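Chain length determinant protein (Shigella flexneri, PDB 4ZM5) regulates the length of the O-antigen polysaccharide chains of lipopolysaccharide, acting as a chain-length determinant of the Wzz type. Local coordinates at residues K97-I102 and M231-P236; L69-S74 and L80-S85; L145-I150 and A194-V199. The protein carries 1 engineered substitution. All coordinates share one frame; numbering follows the deposited sequence.

Interaction 1 of 3, residues K97-I102 and M231-P236; sequences KLAQYI and MKPTLP
Pro-233 packs its ring atoms CB and CG against one turn of helix 91-159, joining the helix to the loop that leaves strand 228-229 in the alpha/beta base domain of this Wzz-type protein. In the tight part the side-chain contacts are apolar: CB and CG reach Leu-98, Ala-99 and Ile-102, the i, i+1 and i+4 positions of the helix, and no hydrogen bond crosses. Leu-98 has its CG anti to the backbone N (chi1 -176°), which carries CD2 to the CB-CG side of the ring, 3.9 Å from Pro-233 CB, the two side chains crossing obliquely. Pro-233 CG also rests on the helix backbone, 3.9 Å from Ala-99 N, while Ile-102 CD1 comes to the same CG from the following turn at 4.1 Å. Leu-98 and Ile-102 are buried; Leu-98 also lies on Ser-8 and Ala-10 and Ile-102 on Val-84, so that with Pro-233 they pack between helix 91-159 and strands 6-13 and 82-88. The other side is looser. Ala-99, partly exposed, offers a single methyl group, and the exposed side chain of Lys-232 leads away from the helix. Polar ties lie to the flank of the ring: Pro-233 O accepts a hydrogen bond from Gln-95 NE2, and Thr-234 pairs through its backbone with Thr-9. At the more open margin, Ala-99 CB meets Pro-233 CG at 4.0 Å.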
# COMPACT_ATOMS: atom_id res chain seq x y z
N LYS B 97 -0.88 13.52 -37.11
CA LYS B 97 -2.02 13.79 -36.24
C LYS B 97 -2.18 12.70 -35.18
O LYS B 97 -2.45 13.04 -34.02
CB LYS B 97 -3.31 13.99 -37.05
CG LYS B 97 -3.31 15.29 -37.85
CD LYS B 97 -4.69 15.90 -38.03
CE LYS B 97 -4.63 17.14 -38.89
NZ LYS B 97 -5.91 17.90 -38.89
N LEU B 98 -1.93 11.41 -35.53
CA LEU B 98 -2.01 10.34 -34.53
C LEU B 98 -0.98 10.57 -33.41
O LEU B 98 -1.37 10.59 -32.24
CB LEU B 98 -1.87 8.93 -35.13
CG LEU B 98 -2.05 7.77 -34.10
CD1 LEU B 98 -3.37 7.90 -33.33
CD2 LEU B 98 -1.92 6.44 -34.75
N ALA B 99 0.31 10.79 -33.77
CA ALA B 99 1.41 11.05 -32.83
C ALA B 99 1.11 12.28 -31.97
O ALA B 99 1.36 12.24 -30.76
CB ALA B 99 2.71 11.23 -33.58
N GLN B 100 0.51 13.34 -32.56
CA GLN B 100 0.14 14.57 -31.86
C GLN B 100 -0.91 14.28 -30.80
O GLN B 100 -0.75 14.70 -29.65
CB GLN B 100 -0.35 15.66 -32.83
CG GLN B 100 0.77 16.39 -33.57
CD GLN B 100 0.23 17.39 -34.58
OE1 GLN B 100 -0.26 18.47 -34.22
NE2 GLN B 100 0.34 17.07 -35.86
N TYR B 101 -1.97 13.52 -31.16
CA TYR B 101 -3.04 13.16 -30.24
C TYR B 101 -2.52 12.27 -29.10
O TYR B 101 -2.97 12.42 -27.97
CB TYR B 101 -4.23 12.50 -30.98
CG TYR B 101 -5.10 13.47 -31.78
CD1 TYR B 101 -5.63 14.61 -31.18
CD2 TYR B 101 -5.41 13.22 -33.12
CE1 TYR B 101 -6.42 15.51 -31.91
CE2 TYR B 101 -6.21 14.11 -33.85
CZ TYR B 101 -6.72 15.25 -33.25
OH TYR B 101 -7.49 16.12 -33.99
N ILE B 102 -1.54 11.40 -29.38
CA ILE B 102 -0.93 10.54 -28.36
C ILE B 102 -0.12 11.42 -27.39
O ILE B 102 -0.20 11.20 -26.18
CB ILE B 102 -0.07 9.40 -28.99
CG1 ILE B 102 -0.98 8.38 -29.72
CG2 ILE B 102 0.80 8.69 -27.93
CD1 ILE B 102 -0.24 7.32 -30.57
N MET B 231 4.17 -0.59 -31.17
CA MET B 231 4.33 -0.06 -32.51
C MET B 231 4.00 1.44 -32.51
O MET B 231 2.90 1.82 -32.12
CB MET B 231 3.41 -0.83 -33.47
CG MET B 231 3.64 -0.55 -34.93
SD MET B 231 2.40 -1.38 -35.95
CE MET B 231 0.97 -0.41 -35.56
N LYS B 232 4.96 2.28 -32.96
CA LYS B 232 4.77 3.74 -33.05
C LYS B 232 3.82 4.07 -34.24
O LYS B 232 3.62 3.19 -35.07
CB LYS B 232 6.11 4.44 -33.20
CG LYS B 232 7.03 4.19 -31.99
CD LYS B 232 8.12 5.21 -31.91
CE LYS B 232 8.96 5.05 -30.68
NZ LYS B 232 9.88 6.21 -30.49
N PRO B 233 3.19 5.29 -34.34
CA PRO B 233 2.26 5.54 -35.47
C PRO B 233 2.88 5.24 -36.84
O PRO B 233 3.99 5.69 -37.15
CB PRO B 233 1.89 7.02 -35.34
CG PRO B 233 2.08 7.32 -33.92
CD PRO B 233 3.25 6.47 -33.45
N THR B 234 2.19 4.39 -37.62
CA THR B 234 2.64 3.98 -38.94
C THR B 234 2.45 5.06 -39.98
O THR B 234 1.59 5.93 -39.83
CB THR B 234 1.92 2.72 -39.44
OG1 THR B 234 0.52 2.96 -39.55
CG2 THR B 234 2.22 1.49 -38.61
N LEU B 235 3.24 4.98 -41.05
CA LEU B 235 3.11 5.79 -42.24
C LEU B 235 2.41 4.88 -43.27
O LEU B 235 3.06 3.94 -43.76
CB LEU B 235 4.49 6.29 -42.71
CG LEU B 235 4.50 7.24 -43.91
CD1 LEU B 235 3.97 8.60 -43.54
CD2 LEU B 235 5.89 7.39 -44.45
N PRO B 236 1.08 5.04 -43.51
CA PRO B 236 0.40 4.13 -44.46
C PRO B 236 1.00 4.26 -45.87
O PRO B 236 1.21 5.37 -46.37
CB PRO B 236 -1.07 4.56 -44.39
CG PRO B 236 -1.07 5.92 -43.81
CD PRO B 236 0.14 6.02 -42.94

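Interaction 2 of 3, residues L69-S74 and L80-S85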
# COMPACT_ATOMS: atom_id res chain seq x y z
N LEU B 69 -11.08 8.81 -34.90
CA LEU B 69 -10.02 8.32 -34.03
C LEU B 69 -10.57 7.16 -33.23
O LEU B 69 -11.67 7.25 -32.68
CB LEU B 69 -9.45 9.42 -33.13
CG LEU B 69 -8.22 9.01 -32.36
CD1 LEU B 69 -7.04 9.85 -32.74
CD2 LEU B 69 -8.49 9.10 -30.88
N THR B 70 -9.79 6.08 -33.18
CA THR B 70 -10.19 4.82 -32.58
C THR B 70 -9.19 4.34 -31.54
O THR B 70 -7.98 4.53 -31.70
CB THR B 70 -10.35 3.77 -33.69
OG1 THR B 70 -10.91 4.38 -34.86
CG2 THR B 70 -11.23 2.63 -33.28
N ILE B 71 -9.73 3.72 -30.48
CA ILE B 71 -9.00 3.05 -29.40
C ILE B 71 -9.75 1.74 -29.11
O ILE B 71 -10.91 1.74 -28.69
CB ILE B 71 -8.69 3.93 -28.14
CG1 ILE B 71 -7.83 3.12 -27.10
CG2 ILE B 71 -9.93 4.58 -27.54
CD1 ILE B 71 -6.99 3.94 -26.12
N GLU B 72 -9.11 0.62 -29.45
CA GLU B 72 -9.66 -0.72 -29.31
C GLU B 72 -8.61 -1.70 -28.82
O GLU B 72 -7.43 -1.50 -29.14
CB GLU B 72 -10.15 -1.20 -30.69
CG GLU B 72 -11.43 -0.55 -31.19
CD GLU B 72 -11.87 -1.16 -32.51
OE1 GLU B 72 -11.27 -0.80 -33.55
OE2 GLU B 72 -12.71 -2.10 -32.49
N PRO B 73 -8.98 -2.82 -28.16
CA PRO B 73 -7.96 -3.84 -27.86
C PRO B 73 -7.43 -4.43 -29.19
O PRO B 73 -8.21 -4.60 -30.13
CB PRO B 73 -8.72 -4.87 -27.02
CG PRO B 73 -10.14 -4.67 -27.33
CD PRO B 73 -10.33 -3.24 -27.70
N SER B 74 -6.10 -4.66 -29.30
CA SER B 74 -5.45 -5.20 -30.52
C SER B 74 -5.89 -6.63 -30.81
O SER B 74 -6.08 -6.98 -31.98
CB SER B 74 -3.93 -5.14 -30.39
OG SER B 74 -3.54 -3.88 -29.89
N LEU B 80 -5.01 -6.02 -23.09
CA LEU B 80 -3.84 -5.39 -23.66
C LEU B 80 -3.27 -6.25 -24.79
O LEU B 80 -3.43 -7.47 -24.79
CB LEU B 80 -2.78 -5.15 -22.57
CG LEU B 80 -3.17 -4.18 -21.47
CD1 LEU B 80 -2.16 -4.21 -20.36
CD2 LEU B 80 -3.39 -2.76 -22.00
N PRO B 81 -2.63 -5.64 -25.81
CA PRO B 81 -2.37 -4.20 -25.98
C PRO B 81 -3.55 -3.45 -26.61
O PRO B 81 -4.60 -4.04 -26.92
CB PRO B 81 -1.11 -4.21 -26.85
CG PRO B 81 -1.31 -5.41 -27.74
CD PRO B 81 -2.08 -6.43 -26.93
N LEU B 82 -3.40 -2.13 -26.76
CA LEU B 82 -4.44 -1.29 -27.34
C LEU B 82 -3.96 -0.70 -28.64
O LEU B 82 -2.81 -0.26 -28.74
CB LEU B 82 -4.88 -0.17 -26.37
CG LEU B 82 -5.39 -0.64 -24.99
CD1 LEU B 82 -5.37 0.50 -23.99
CD2 LEU B 82 -6.80 -1.21 -25.08
N THR B 83 -4.84 -0.72 -29.64
CA THR B 83 -4.61 -0.20 -30.98
C THR B 83 -5.28 1.16 -31.09
O THR B 83 -6.50 1.29 -30.91
CB THR B 83 -5.14 -1.20 -32.03
OG1 THR B 83 -4.35 -2.36 -31.97
CG2 THR B 83 -5.08 -0.65 -33.44
N VAL B 84 -4.47 2.16 -31.40
CA VAL B 84 -4.96 3.52 -31.60
C VAL B 84 -4.86 3.83 -33.10
O VAL B 84 -3.84 3.52 -33.74
CB VAL B 84 -4.29 4.58 -30.69
CG1 VAL B 84 -4.82 4.45 -29.26
CG2 VAL B 84 -2.78 4.43 -30.68
N SER B 85 -5.94 4.35 -33.68
CA SER B 85 -5.99 4.62 -35.11
C SER B 85 -6.53 5.97 -35.43
O SER B 85 -7.42 6.45 -34.75
CB SER B 85 -6.86 3.58 -35.81
OG SER B 85 -6.19 2.33 -35.89
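Ile-71 and Val-84 share one face of the antiparallel beta hairpin of strands 68-73 and 82-88, while Thr-70, Ser-85, Glu-72 and Thr-83 line its other face. On the first face the isoleucine and valine lie side by side and point the same way, Ile-71 CD1 resting 3.9 Å from Val-84 CG1. Phe-53 of helix 38-53 covers both, and Pro-57, the engineered residue, touches Ile-71 as well. The other face carries only polar side chains in these two segments, two threonines, a serine and a glutamate, and at Thr-83 it is approached by Glu-58 of the second subunit. Two hydrogen-bonded pairs hold the strands together: Thr-70 with Ser-85, whose shorter bond is Ser-85 N to Thr-70 O at 2.8 Å, and Glu-72 with Thr-83, where Thr-83 N reaches Glu-72 O at 2.8 Å. Beyond Pro-73 and Leu-82, whose side chains diverge, one more backbone bond in the same alternation follows, joined by a side-chain bond. Pro-81, preceded by a cis peptide bond, presents its carbonyl to Ser-74 N at 2.9 Å; the donor sits above the carbonyl plane, 37° out of it, although the N-H itself aims almost straight at the oxygen. Ser-74 OG lies beside its own backbone N (chi1 -45°), which brings it to a hydrogen bond with Thr-83 OG1, 2.7 Å away.

Interaction 3 of 3, residues L145-I150 and A194-V199; sequences LRIRQI and ATRPLV
Arg-196 reaches Arg-146, Ile-147 and Ile-150 because its chain is fully stretched: CG stands anti to the backbone N (chi1 177°) and the chain stays extended as far as NE. It spans the gap to the long helix 91-159, far from the sheet, where the loop between helices 183-191 and 202-215 comes back to that helix at a subunit interface. Arg-146 starts the same way, CG anti to N, but bends at chi2 (38°), which turns its guanidinium aside and leaves the CG methylene in van der Waals contact with Arg-196 NH2 at 3.5 Å. The two side chains cross, with their guanidinium planes 69° apart, so they are not stacked; the terminal NH2 of Arg-196 instead stands at the edge of the Arg-146 group, near its plane. Two isoleucine methyls from the helix touch Arg-196, one at the chain and one at the guanidinium. Ile-147 CD1 slides past in the opposite direction and touches Arg-196 CD at 3.7 Å. Ile-150, coming from the opposite direction, brings CD1 to 3.6 Å from Arg-196 NH1, oblique to the guanidinium plane; Leu-186, Met-189 and Ile-190 back this isoleucine. Within the helix, Arg-146 NH1 donates to Gln-149 OE1 at 2.9 Å, the oxygen lying in the guanidinium plane although the nitrogen stands above the plane of the amide. Arg-146 NH2 is taken by Val-173 O, which further fixes the rotation of the group. Asp-176 of the second subunit bridges the two arginines: one carboxylate oxygen forms a salt bridge with Arg-196 NH2, the other with Arg-146 NE. Together they bind one carboxylate, which probably ties their charges into one network across the interface.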
# COMPACT_ATOMS: atom_id res chain seq x y z
N LEU B 145 1.96 7.34 34.28
CA LEU B 145 1.54 6.31 35.24
C LEU B 145 2.72 5.95 36.15
O LEU B 145 2.57 6.00 37.38
CB LEU B 145 0.99 5.07 34.52
CG LEU B 145 0.78 3.81 35.36
CD1 LEU B 145 -0.35 3.99 36.37
CD2 LEU B 145 0.52 2.63 34.48
N ARG B 146 3.90 5.69 35.57
CA ARG B 146 5.11 5.33 36.31
C ARG B 146 5.51 6.43 37.28
O ARG B 146 5.83 6.09 38.42
CB ARG B 146 6.27 4.97 35.37
CG ARG B 146 7.41 4.19 36.06
CD ARG B 146 6.90 3.18 37.08
NE ARG B 146 7.86 2.12 37.36
CZ ARG B 146 7.53 0.93 37.84
NH1 ARG B 146 6.27 0.64 38.13
NH2 ARG B 146 8.47 0.01 38.04
N ILE B 147 5.44 7.72 36.89
CA ILE B 147 5.76 8.84 37.79
C ILE B 147 4.77 8.87 38.96
O ILE B 147 5.22 9.01 40.10
CB ILE B 147 5.88 10.21 37.08
CG1 ILE B 147 6.92 10.19 35.91
CG2 ILE B 147 6.19 11.37 38.08
CD1 ILE B 147 8.42 9.73 36.26
N ARG B 148 3.44 8.67 38.71
CA ARG B 148 2.43 8.61 39.77
C ARG B 148 2.75 7.48 40.76
O ARG B 148 2.71 7.69 41.97
CB ARG B 148 1.01 8.44 39.17
CG ARG B 148 0.41 9.75 38.65
CD ARG B 148 -1.08 9.67 38.30
NE ARG B 148 -1.45 8.51 37.46
CZ ARG B 148 -1.47 8.51 36.13
NH1 ARG B 148 -1.13 9.60 35.45
NH2 ARG B 148 -1.80 7.41 35.47
N GLN B 149 3.13 6.29 40.22
CA GLN B 149 3.52 5.11 41.01
C GLN B 149 4.74 5.39 41.89
O GLN B 149 4.74 5.00 43.05
CB GLN B 149 3.80 3.91 40.09
CG GLN B 149 2.55 3.44 39.36
CD GLN B 149 2.78 2.20 38.51
OE1 GLN B 149 3.73 2.08 37.76
NE2 GLN B 149 1.87 1.24 38.59
N ILE B 150 5.75 6.11 41.34
CA ILE B 150 6.97 6.55 42.04
C ILE B 150 6.57 7.56 43.13
O ILE B 150 7.07 7.46 44.25
CB ILE B 150 8.06 7.10 41.05
CG1 ILE B 150 8.53 5.98 40.08
CG2 ILE B 150 9.26 7.71 41.78
CD1 ILE B 150 9.25 6.45 38.81
N ALA B 194 10.98 15.03 34.08
CA ALA B 194 10.98 15.65 32.75
C ALA B 194 11.99 15.02 31.82
O ALA B 194 11.67 14.85 30.65
CB ALA B 194 11.23 17.14 32.86
N THR B 195 13.18 14.67 32.31
CA THR B 195 14.23 14.15 31.43
C THR B 195 14.21 12.61 31.33
O THR B 195 15.06 12.05 30.63
CB THR B 195 15.59 14.70 31.84
OG1 THR B 195 15.77 14.54 33.25
CG2 THR B 195 15.77 16.16 31.44
N ARG B 196 13.22 11.94 31.93
CA ARG B 196 13.09 10.49 31.82
C ARG B 196 12.65 10.15 30.38
O ARG B 196 11.61 10.65 29.94
CB ARG B 196 12.07 9.98 32.85
CG ARG B 196 11.80 8.48 32.77
CD ARG B 196 10.79 8.14 33.83
NE ARG B 196 10.56 6.70 33.95
CZ ARG B 196 10.92 5.95 34.98
NH1 ARG B 196 11.57 6.49 36.02
NH2 ARG B 196 10.67 4.65 34.98
N PRO B 197 13.41 9.36 29.59
CA PRO B 197 13.01 9.13 28.20
C PRO B 197 11.70 8.36 28.03
O PRO B 197 11.41 7.43 28.78
CB PRO B 197 14.17 8.30 27.62
CG PRO B 197 15.30 8.50 28.53
CD PRO B 197 14.71 8.73 29.88
N LEU B 198 10.95 8.74 26.97
CA LEU B 198 9.75 8.05 26.53
C LEU B 198 10.17 6.75 25.84
O LEU B 198 11.19 6.72 25.17
CB LEU B 198 8.90 8.91 25.57
CG LEU B 198 8.25 10.18 26.13
CD1 LEU B 198 7.58 10.98 25.05
CD2 LEU B 198 7.22 9.85 27.15
N VAL B 199 9.40 5.68 26.06
CA VAL B 199 9.67 4.38 25.46
C VAL B 199 8.58 4.11 24.42
O VAL B 199 7.38 4.11 24.75
CB VAL B 199 9.79 3.24 26.52
CG1 VAL B 199 10.06 1.90 25.85
CG2 VAL B 199 10.87 3.55 27.55

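Interactions 1 and 2 form one continuous body: their centres are 12 Å apart, and Leu-98 CD2 touches Val-84 O at 3.6 Å while Ile-102 CD1 meets Val-84 CG2 at 3.8 Å, so the helix packs on the loop of interaction 1 and on the hairpin together. Interaction 3 belongs to the far end of the same long helix 91-159, the arm, on the opposite side of the chain's centre; its centre is about 69 Å from that of interaction 1 and about 66 Å from that of interaction 2. The bound magnesium ion is about 14 Å from the side chain of Arg-146. All three contacts touch the second subunit, which therefore meets both base and arm.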